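Local coordinates for 3-oxoacyl-(acyl-carrier protein) synthase II (PDB 1J3N), which catalyses, as a homodimeric enzyme, the condensation of an acyl chain with malonyl-acyl-carrier protein, lengthening it by two carbons in fatty acid synthesis, at residues 296-300 and 347-351; 324-330 and 375-379. All coordinates share one frame; numbering follows the deposited sequence.

Interaction 1 of 2, residues 296-300 and 347-351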
loop_
_atom_site.group_PDB
_atom_site.type_symbol
_atom_site.label_atom_id
_atom_site.label_comp_id
_atom_site.label_asym_id
_atom_site.label_seq_id
_atom_site.Cartn_x
_atom_site.Cartn_y
_atom_site.Cartn_z
ATOM N N GLY A 296 2.092 -29.393 7.380
ATOM C CA GLY A 296 3.308 -30.064 7.803
ATOM C C GLY A 296 4.510 -29.141 7.923
ATOM O O GLY A 296 5.532 -29.520 8.496
ATOM N N TYR A 297 4.393 -27.930 7.386
ATOM C CA TYR A 297 5.480 -26.953 7.445
ATOM C C TYR A 297 5.001 -25.514 7.642
ATOM O O TYR A 297 3.970 -25.118 7.101
ATOM C CB TYR A 297 6.319 -27.007 6.161
ATOM C CG TYR A 297 7.403 -25.953 6.099
ATOM C CD1 TYR A 297 8.344 -25.841 7.122
ATOM C CD2 TYR A 297 7.508 -25.082 5.007
ATOM C CE1 TYR A 297 9.364 -24.901 7.066
ATOM C CE2 TYR A 297 8.532 -24.127 4.942
ATOM C CZ TYR A 297 9.457 -24.050 5.977
ATOM O OH TYR A 297 10.501 -23.152 5.927
ATOM N N ILE A 298 5.760 -24.745 8.423
ATOM C CA ILE A 298 5.455 -23.343 8.666
ATOM C C ILE A 298 6.712 -22.510 8.519
ATOM O O ILE A 298 7.659 -22.670 9.294
ATOM C CB ILE A 298 4.918 -23.077 10.089
ATOM C CG1 ILE A 298 3.604 -23.828 10.322
ATOM C CG2 ILE A 298 4.691 -21.584 10.274
ATOM C CD1 ILE A 298 2.966 -23.532 11.680
ATOM N N ASN A 299 6.744 -21.638 7.518
ATOM C CA ASN A 299 7.904 -20.773 7.363
ATOM C C ASN A 299 7.601 -19.634 8.309
ATOM O O ASN A 299 6.825 -18.737 7.991
ATOM C CB ASN A 299 8.050 -20.254 5.930
ATOM C CG ASN A 299 9.300 -19.411 5.752
ATOM O OD1 ASN A 299 9.317 -18.219 6.074
ATOM N ND2 ASN A 299 10.364 -20.034 5.263
ATOM N N ALA A 300 8.200 -19.702 9.492
ATOM C CA ALA A 300 7.980 -18.711 10.527
ATOM C C ALA A 300 8.464 -17.318 10.179
ATOM O O ALA A 300 9.263 -17.124 9.265
ATOM C CB ALA A 300 8.639 -19.163 11.816
ATOM N N GLU A 347 10.343 -15.113 1.415
ATOM C CA GLU A 347 10.037 -16.247 2.287
ATOM C C GLU A 347 8.946 -17.103 1.662
ATOM O O GLU A 347 8.861 -18.304 1.918
ATOM C CB GLU A 347 9.594 -15.753 3.666
ATOM C CG GLU A 347 10.755 -15.483 4.602
ATOM C CD GLU A 347 10.443 -14.430 5.648
ATOM O OE1 GLU A 347 9.312 -14.427 6.184
ATOM O OE2 GLU A 347 11.336 -13.607 5.942
ATOM N N ALA A 348 8.101 -16.478 0.846
ATOM C CA ALA A 348 7.051 -17.214 0.163
ATOM C C ALA A 348 7.752 -18.060 -0.897
ATOM O O ALA A 348 7.329 -19.178 -1.201
ATOM C CB ALA A 348 6.050 -16.247 -0.493
ATOM N N ILE A 349 8.823 -17.516 -1.469
ATOM C CA ILE A 349 9.584 -18.246 -2.468
ATOM C C ILE A 349 10.205 -19.493 -1.832
ATOM O O ILE A 349 10.113 -20.599 -2.378
ATOM C CB ILE A 349 10.674 -17.348 -3.095
ATOM C CG1 ILE A 349 9.993 -16.229 -3.912
ATOM C CG2 ILE A 349 11.600 -18.190 -3.979
ATOM C CD1 ILE A 349 10.936 -15.326 -4.675
ATOM N N ALA A 350 10.820 -19.312 -0.667
ATOM C CA ALA A 350 11.443 -20.412 0.054
ATOM C C ALA A 350 10.387 -21.458 0.415
ATOM O O ALA A 350 10.632 -22.663 0.317
ATOM C CB ALA A 350 12.125 -19.887 1.325
ATOM N N THR A 351 9.208 -20.991 0.821
ATOM C CA THR A 351 8.120 -21.888 1.206
ATOM C C THR A 351 7.604 -22.683 0.012
ATOM O O THR A 351 7.283 -23.864 0.133
ATOM C CB THR A 351 6.954 -21.100 1.849
ATOM O OG1 THR A 351 7.449 -20.360 2.975
ATOM C CG2 THR A 351 5.864 -22.051 2.320
#
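The contact lies in the C-terminal half of the thiolase fold, where strand 297-299 is covered by the buried helix 343-357. The segment axes approach to 9.2 Å and run nearly antiparallel, at 159°. Ala300 directly precedes the His-Gly-Thr signature that in condensing enzymes supplies a catalytic histidine, so the strand leads towards the probable active site. No hydrogen bond spans the two segments, and the joint rests on side-chain packing around Asn299. With CG anti to the backbone N (chi1 -177°), this side chain reaches out from the strand and is held on two sides. At its base, Thr351 OG1 presses on Asn299 CB at 3.0 Å, a tight fit, and is 3.5 Å from Asn299 CG. Farther out, the amide end sits against CB and CG of Glu347, the two side chains crossing at about a right angle while amide and carboxylate planes differ by only 25°. Replacing Asn299 by an alanine would probably open a gap where the amide packs and leave CB and CG of Glu347 without that packing partner. The Glu347 carboxylate has its strongest partner beyond both segments, in a salt bridge from OE2 to Lys333 NZ. Tyr297 adds a looser touch, CE2 meeting Thr351 CG2 obliquely at 4.3 Å, while its hydroxyl turns to Ser330. Within the helix, Glu347 O is gripped from opposite faces of its carbonyl plane, by Thr351 N at 2.9 Å and by Thr351 OG1 at 2.7 Å.

Interaction 2 of 2, residues 324-330 and 375-379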
loop_
_atom_site.group_PDB
_atom_site.type_symbol
_atom_site.label_atom_id
_atom_site.label_comp_id
_atom_site.label_asym_id
_atom_site.label_seq_id
_atom_site.Cartn_x
_atom_site.Cartn_y
_atom_site.Cartn_z
ATOM N N ALA A 324 0.984 -29.239 16.793
ATOM C CA ALA A 324 2.150 -28.371 16.810
ATOM C C ALA A 324 3.442 -29.162 16.959
ATOM O O ALA A 324 4.455 -28.843 16.334
ATOM C CB ALA A 324 2.019 -27.356 17.947
ATOM N N LYS A 325 3.393 -30.201 17.786
ATOM C CA LYS A 325 4.549 -31.044 18.049
ATOM C C LYS A 325 4.972 -31.872 16.835
ATOM O O LYS A 325 6.089 -32.397 16.789
ATOM C CB LYS A 325 4.248 -31.963 19.244
ATOM C CG LYS A 325 3.909 -31.201 20.530
ATOM C CD LYS A 325 3.514 -32.122 21.686
ATOM C CE LYS A 325 2.202 -32.844 21.407
ATOM N NZ LYS A 325 1.738 -33.649 22.572
ATOM N N ARG A 326 4.090 -31.980 15.848
ATOM C CA ARG A 326 4.392 -32.759 14.652
ATOM C C ARG A 326 4.772 -31.856 13.476
ATOM O O ARG A 326 5.119 -32.332 12.396
ATOM C CB ARG A 326 3.184 -33.626 14.280
ATOM C CG ARG A 326 3.545 -34.902 13.532
ATOM C CD ARG A 326 2.457 -35.964 13.681
ATOM N NE ARG A 326 1.200 -35.561 13.060
ATOM C CZ ARG A 326 0.100 -36.308 13.041
ATOM N NH1 ARG A 326 0.096 -37.504 13.614
ATOM N NH2 ARG A 326 -0.995 -35.862 12.440
ATOM N N LEU A 327 4.712 -30.549 13.703
ATOM C CA LEU A 327 5.042 -29.574 12.672
ATOM C C LEU A 327 6.539 -29.397 12.528
ATOM O O LEU A 327 7.307 -29.761 13.411
ATOM C CB LEU A 327 4.457 -28.202 13.023
ATOM C CG LEU A 327 2.965 -27.889 12.974
ATOM C CD1 LEU A 327 2.726 -26.570 13.692
ATOM C CD2 LEU A 327 2.489 -27.821 11.533
ATOM N N MET A 328 6.943 -28.833 11.399
ATOM C CA MET A 328 8.341 -28.519 11.150
ATOM C C MET A 328 8.298 -27.020 10.920
ATOM O O MET A 328 7.505 -26.540 10.109
ATOM C CB MET A 328 8.872 -29.222 9.897
ATOM C CG MET A 328 9.177 -30.696 10.088
ATOM S SD MET A 328 9.952 -31.411 8.629
ATOM C CE MET A 328 8.500 -31.593 7.561
ATOM N N VAL A 329 9.127 -26.282 11.646
ATOM C CA VAL A 329 9.146 -24.836 11.516
ATOM C C VAL A 329 10.576 -24.366 11.296
ATOM O O VAL A 329 11.490 -24.798 11.998
ATOM C CB VAL A 329 8.584 -24.157 12.803
ATOM C CG1 VAL A 329 8.393 -22.661 12.574
ATOM C CG2 VAL A 329 7.264 -24.804 13.211
ATOM N N SER A 330 10.784 -23.504 10.307
ATOM C CA SER A 330 12.129 -22.986 10.078
ATOM C C SER A 330 12.057 -21.514 9.692
ATOM O O SER A 330 11.077 -21.057 9.099
ATOM C CB SER A 330 12.869 -23.800 9.002
ATOM O OG SER A 330 12.538 -23.396 7.687
ATOM N N LEU A 375 9.266 -26.635 19.711
ATOM C CA LEU A 375 8.808 -26.960 18.370
ATOM C C LEU A 375 10.015 -27.431 17.578
ATOM O O LEU A 375 11.153 -27.122 17.928
ATOM C CB LEU A 375 8.187 -25.737 17.691
ATOM C CG LEU A 375 6.851 -25.225 18.238
ATOM C CD1 LEU A 375 6.387 -24.030 17.414
ATOM C CD2 LEU A 375 5.812 -26.338 18.182
ATOM N N ASP A 376 9.765 -28.189 16.518
ATOM C CA ASP A 376 10.843 -28.690 15.678
ATOM C C ASP A 376 11.252 -27.563 14.726
ATOM O O ASP A 376 10.560 -27.302 13.746
ATOM C CB ASP A 376 10.362 -29.905 14.877
ATOM C CG ASP A 376 11.472 -30.552 14.079
ATOM O OD1 ASP A 376 12.527 -29.913 13.891
ATOM O OD2 ASP A 376 11.288 -31.699 13.628
ATOM N N PHE A 377 12.382 -26.915 15.014
ATOM C CA PHE A 377 12.862 -25.804 14.194
ATOM C C PHE A 377 13.823 -26.159 13.055
ATOM O O PHE A 377 14.482 -25.280 12.493
ATOM C CB PHE A 377 13.479 -24.735 15.097
ATOM C CG PHE A 377 12.488 -24.096 16.028
ATOM C CD1 PHE A 377 11.381 -23.410 15.522
ATOM C CD2 PHE A 377 12.637 -24.204 17.408
ATOM C CE1 PHE A 377 10.435 -22.842 16.379
ATOM C CE2 PHE A 377 11.696 -23.639 18.277
ATOM C CZ PHE A 377 10.592 -22.957 17.760
ATOM N N VAL A 378 13.898 -27.445 12.720
ATOM C CA VAL A 378 14.734 -27.926 11.622
ATOM C C VAL A 378 16.161 -27.350 11.588
ATOM O O VAL A 378 16.498 -26.524 10.733
ATOM C CB VAL A 378 14.023 -27.637 10.270
ATOM C CG1 VAL A 378 14.707 -28.370 9.140
ATOM C CG2 VAL A 378 12.552 -28.050 10.364
ATOM N N PRO A 379 17.023 -27.784 12.521
ATOM C CA PRO A 379 18.401 -27.284 12.550
ATOM C C PRO A 379 19.192 -27.650 11.293
ATOM O O PRO A 379 20.200 -27.015 10.973
ATOM C CB PRO A 379 18.971 -27.919 13.818
ATOM C CG PRO A 379 18.161 -29.174 13.971
ATOM C CD PRO A 379 16.772 -28.699 13.646
HETATM O O HOH W 1 7.407 -29.249 16.066
HETATM O O HOH W 2 8.597 -32.380 13.100
#
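Val329 and Asp376 are joined by one straight backbone bond, Val329 N to Asp376 O at 2.7 Å with an N-H...O angle of 164°. The Val329 side chain places CG2 beside its own backbone N, on the side of Leu375, whose CD1 is 4.4 Å from Val329 CG2. The other Leu375 branch reaches back to the turn at the start of 324-330: CD2 lies 3.9 Å from Ala324 CB and nearer still to the Ala324 carbonyl oxygen. Phe377 comes at Val329 by its rim, CD1 being 4.0 Å from Val329 CB, with Val329 O at the ring edge; the ring itself stacks on Phe220. In the thiolase-type sheet, strand 328-330 pairs in parallel with strand 297-299, and the irregular segment 375-379 runs alongside it in the same sense. Asp376 shapes this segment through an Asx turn. Its CG is anti to the backbone N (chi1 -175°), which brings OD1 to Val378 N at 3.1 Å, on the anti side of the carboxylate and 28° out of its plane. OD2 meets Arg382 in a salt bridge and also accepts from a water that donates to Leu327 O. A second water ties Ala324 O and Leu327 O to Asp376 N, accepting from the latter at 2.6 Å. Beyond the Asx turn, Val378 CG2 rests against Met328 CB at 3.9 Å, while the bent thioether end of Met328 leads away.

In the fold
Interactions 1 and 2 have centres 12 Å apart and meet through neighbouring parallel strands, 297-299 and 328-330. Ile298 N lies 3.0 Å from Met328 O, a probable backbone hydrogen bond, and Tyr297 OH is 2.7 Å from Ser330 OG, probably joining the strands through their side chains as well. Ile298 O also packs on Val329 CG1 at 3.4 Å. The centre of interaction 1 lies deeper, about 11 Å from the centre of the chain, against about 21 Å for that of interaction 2. Shortly after Ser330 the chain reaches Lys333, which by family resemblance probably belongs to the active site, as the histidine after Ala300 probably does.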